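Side-chain contact in chromosomal replication initiator protein DnaA (Helicobacter pylori, PDB 2WP0), which probably initiates and regulates chromosomal replication by binding the replication origin in its ATP-bound form: residues Asn38-Ser42 with Asp43-Phe47. Residues are numbered along the deposited sequence; the frame is centred on the assembly and turned at random.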
ATOM      1  N   ASN D  38      33.222 -14.339 -35.895  1.00100.36           N
ATOM      2  CA  ASN D  38      33.601 -12.962 -36.132  1.00 95.95           C
ATOM      3  C   ASN D  38      33.400 -12.338 -34.763  1.00 92.05           C
ATOM      4  O   ASN D  38      32.426 -12.649 -34.085  1.00 91.10           O
ATOM      5  CB  ASN D  38      32.687 -12.283 -37.163  1.00 95.21           C
ATOM      6  CG  ASN D  38      31.930 -13.277 -38.053  1.00 99.56           C
ATOM      7  OD1 ASN D  38      31.804 -13.066 -39.257  1.00100.76           O
ATOM      8  ND2 ASN D  38      31.406 -14.345 -37.459  1.00101.65           N
ATOM      9  N   ALA D  39      34.321 -11.496 -34.323  1.00 62.76           N
ATOM     10  CA  ALA D  39      34.242 -10.968 -32.965  1.00 59.04           C
ATOM     11  C   ALA D  39      34.855 -11.920 -31.946  1.00 60.42           C
ATOM     12  O   ALA D  39      35.626 -11.489 -31.103  1.00 58.15           O
ATOM     13  CB  ALA D  39      32.805 -10.617 -32.574  1.00 56.60           C
ATOM     14  N   SER D  40      34.512 -13.202 -31.996  1.00 44.56           N
ATOM     15  CA  SER D  40      35.141 -14.137 -31.071  1.00 46.31           C
ATOM     16  C   SER D  40      36.646 -14.156 -31.284  1.00 46.84           C
ATOM     17  O   SER D  40      37.159 -13.532 -32.214  1.00 82.75           O
ATOM     18  CB  SER D  40      34.567 -15.548 -31.181  1.00 49.57           C
ATOM     19  OG  SER D  40      33.544 -15.756 -30.226  1.00 49.40           O
ATOM     20  N   LYS D  41      37.340 -14.869 -30.403  1.00 94.26           N
ATOM     21  CA  LYS D  41      38.790 -15.032 -30.439  1.00 95.25           C
ATOM     22  C   LYS D  41      39.433 -13.965 -29.575  1.00 93.77           C
ATOM     23  O   LYS D  41      39.300 -12.764 -29.844  1.00133.47           O
ATOM     24  CB  LYS D  41      39.354 -14.951 -31.857  1.00 95.59           C
ATOM     25  CG  LYS D  41      38.696 -15.861 -32.882  1.00 96.87           C
ATOM     26  CD  LYS D  41      38.706 -15.144 -34.245  1.00 95.95           C
ATOM     27  CE  LYS D  41      38.072 -15.986 -35.360  1.00 97.19           C
ATOM     28  NZ  LYS D  41      37.643 -15.150 -36.536  1.00 95.93           N
ATOM     29  N   SER D  42      40.120 -14.400 -28.523  1.00 70.21           N
ATOM     30  CA  SER D  42      40.150 -15.796 -28.069  1.00 72.49           C
ATOM     31  C   SER D  42      40.285 -15.719 -26.559  1.00 72.36           C
ATOM     32  O   SER D  42      40.280 -16.727 -25.850  1.00116.75           O
ATOM     33  CB  SER D  42      41.295 -16.593 -28.706  1.00 74.54           C
ATOM     34  OG  SER D  42      40.826 -17.362 -29.810  1.00 75.65           O
ATOM     35  N   ASP D  43      40.400 -14.475 -26.098  1.00 98.63           N
ATOM     36  CA  ASP D  43      40.237 -14.113 -24.696  1.00 97.23           C
ATOM     37  C   ASP D  43      38.759 -13.796 -24.411  1.00 95.47           C
ATOM     38  O   ASP D  43      38.377 -13.587 -23.259  1.00125.46           O
ATOM     39  CB  ASP D  43      41.155 -12.933 -24.315  1.00 95.16           C
ATOM     40  CG  ASP D  43      40.711 -11.604 -24.933  1.00 91.92           C
ATOM     41  OD1 ASP D  43      39.504 -11.268 -24.834  1.00 90.52           O
ATOM     42  OD2 ASP D  43      41.565 -10.870 -25.484  1.00 90.94           O
ATOM     43  N   ILE D  44      37.950 -13.746 -25.475  1.00 61.40           N
ATOM     44  CA  ILE D  44      36.498 -13.637 -25.354  1.00 60.42           C
ATOM     45  C   ILE D  44      35.790 -14.586 -26.301  1.00 62.50           C
ATOM     46  O   ILE D  44      36.299 -14.902 -27.377  1.00 92.92           O
ATOM     47  CB  ILE D  44      35.942 -12.242 -25.722  1.00 57.27           C
ATOM     48  CG1 ILE D  44      36.748 -11.107 -25.121  1.00 55.19           C
ATOM     49  CG2 ILE D  44      34.493 -12.097 -25.255  1.00 56.19           C
ATOM     50  CD1 ILE D  44      36.113  -9.779 -25.404  1.00 52.46           C
ATOM     51  N   ALA D  45      34.596 -15.011 -25.898  1.00 43.64           N
ATOM     52  CA  ALA D  45      33.652 -15.675 -26.796  1.00 46.19           C
ATOM     53  C   ALA D  45      32.397 -14.810 -26.966  1.00 43.17           C
ATOM     54  O   ALA D  45      31.848 -14.289 -25.997  1.00 40.71           O
ATOM     55  CB  ALA D  45      33.285 -17.065 -26.278  1.00 50.53           C
ATOM     56  N   PHE D  46      31.964 -14.646 -28.207  1.00 79.10           N
ATOM     57  CA  PHE D  46      30.753 -13.897 -28.480  1.00 76.78           C
ATOM     58  C   PHE D  46      29.630 -14.835 -28.903  1.00 80.53           C
ATOM     59  O   PHE D  46      29.827 -15.718 -29.737  1.00 83.99           O
ATOM     60  CB  PHE D  46      31.000 -12.836 -29.559  1.00 74.33           C
ATOM     61  CG  PHE D  46      31.640 -11.586 -29.040  1.00 68.96           C
ATOM     62  CD1 PHE D  46      30.872 -10.571 -28.497  1.00 65.13           C
ATOM     63  CD2 PHE D  46      33.012 -11.424 -29.089  1.00 67.66           C
ATOM     64  CE1 PHE D  46      31.465  -9.415 -28.010  1.00 61.38           C
ATOM     65  CE2 PHE D  46      33.608 -10.271 -28.605  1.00 63.80           C
ATOM     66  CZ  PHE D  46      32.835  -9.267 -28.065  1.00 60.42           C
ATOM     67  N   PHE D  47      28.460 -14.649 -28.304  1.00 33.59           N
ATOM     68  CA  PHE D  47      27.263 -15.367 -28.705  1.00 36.56           C
ATOM     69  C   PHE D  47      26.165 -14.377 -29.045  1.00 34.82           C
ATOM     70  O   PHE D  47      26.145 -13.244 -28.546  1.00 30.70           O
ATOM     71  CB  PHE D  47      26.769 -16.300 -27.597  1.00 37.47           C
ATOM     72  CG  PHE D  47      27.839 -17.149 -27.023  1.00 34.27           C
ATOM     73  CD1 PHE D  47      28.517 -16.750 -25.889  1.00 38.97           C
ATOM     74  CD2 PHE D  47      28.205 -18.326 -27.637  1.00 35.00           C
ATOM     75  CE1 PHE D  47      29.538 -17.525 -25.360  1.00 35.92           C
ATOM     76  CE2 PHE D  47      29.226 -19.104 -27.119  1.00 36.49           C
ATOM     77  CZ  PHE D  47      29.892 -18.703 -25.973  1.00 36.77           C
TER
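F46 and S40 meet across the loop that turns back into strand 44-49. The backbone N of F46 donates a hydrogen bond to S40 OG, 2.8 Å from N to OG and nearly straight at 174°. Here a serine oxygen, not a strand carbonyl, accepts the F46 N-H. The same S40 OG lies 3.4 Å from A45 CA.

F46 CB lies 3.9 Å from S40 OG and also comes near the methyl of A39. F46 CG stands anti to the carbonyl carbon (chi1 -81°), which carries the ring towards A39, with F46 CG 3.8 Å from A39 CB. The next atom, F46 CD2, packs on A39 CB at 3.6 Å. F46 CD2 is also 3.3 Å from A39 O, and CE2 stays close to the same oxygen. The A39 methyl thus lies over one face of the ring near CG and CD2, while the A39 carbonyl approaches obliquely by CD2 and CE2. S40 CA sits at the ring edge, in its plane.

A long, bent and doubtful backbone bond, K41 N to I44 O, may also join the two limbs. The peptide bond before S42 is modelled as cis, at the bend of the loop. The amine of K41 turns elsewhere and bonds to P37 O.

This is local packing at a strand-to-strand connection in domain I, the part of DnaA thought to serve oligomerization and the binding of regulators. The loop links strand 34-35 to its antiparallel partner, strand 44-49. On the other flank, strand 84-89 pairs in parallel with strand 44-49 through A45 and F47. The F46 side chain also touches R86 and E88 of that strand, and S40 touches M77, in the loop between helix 52-71 and strand 84-89.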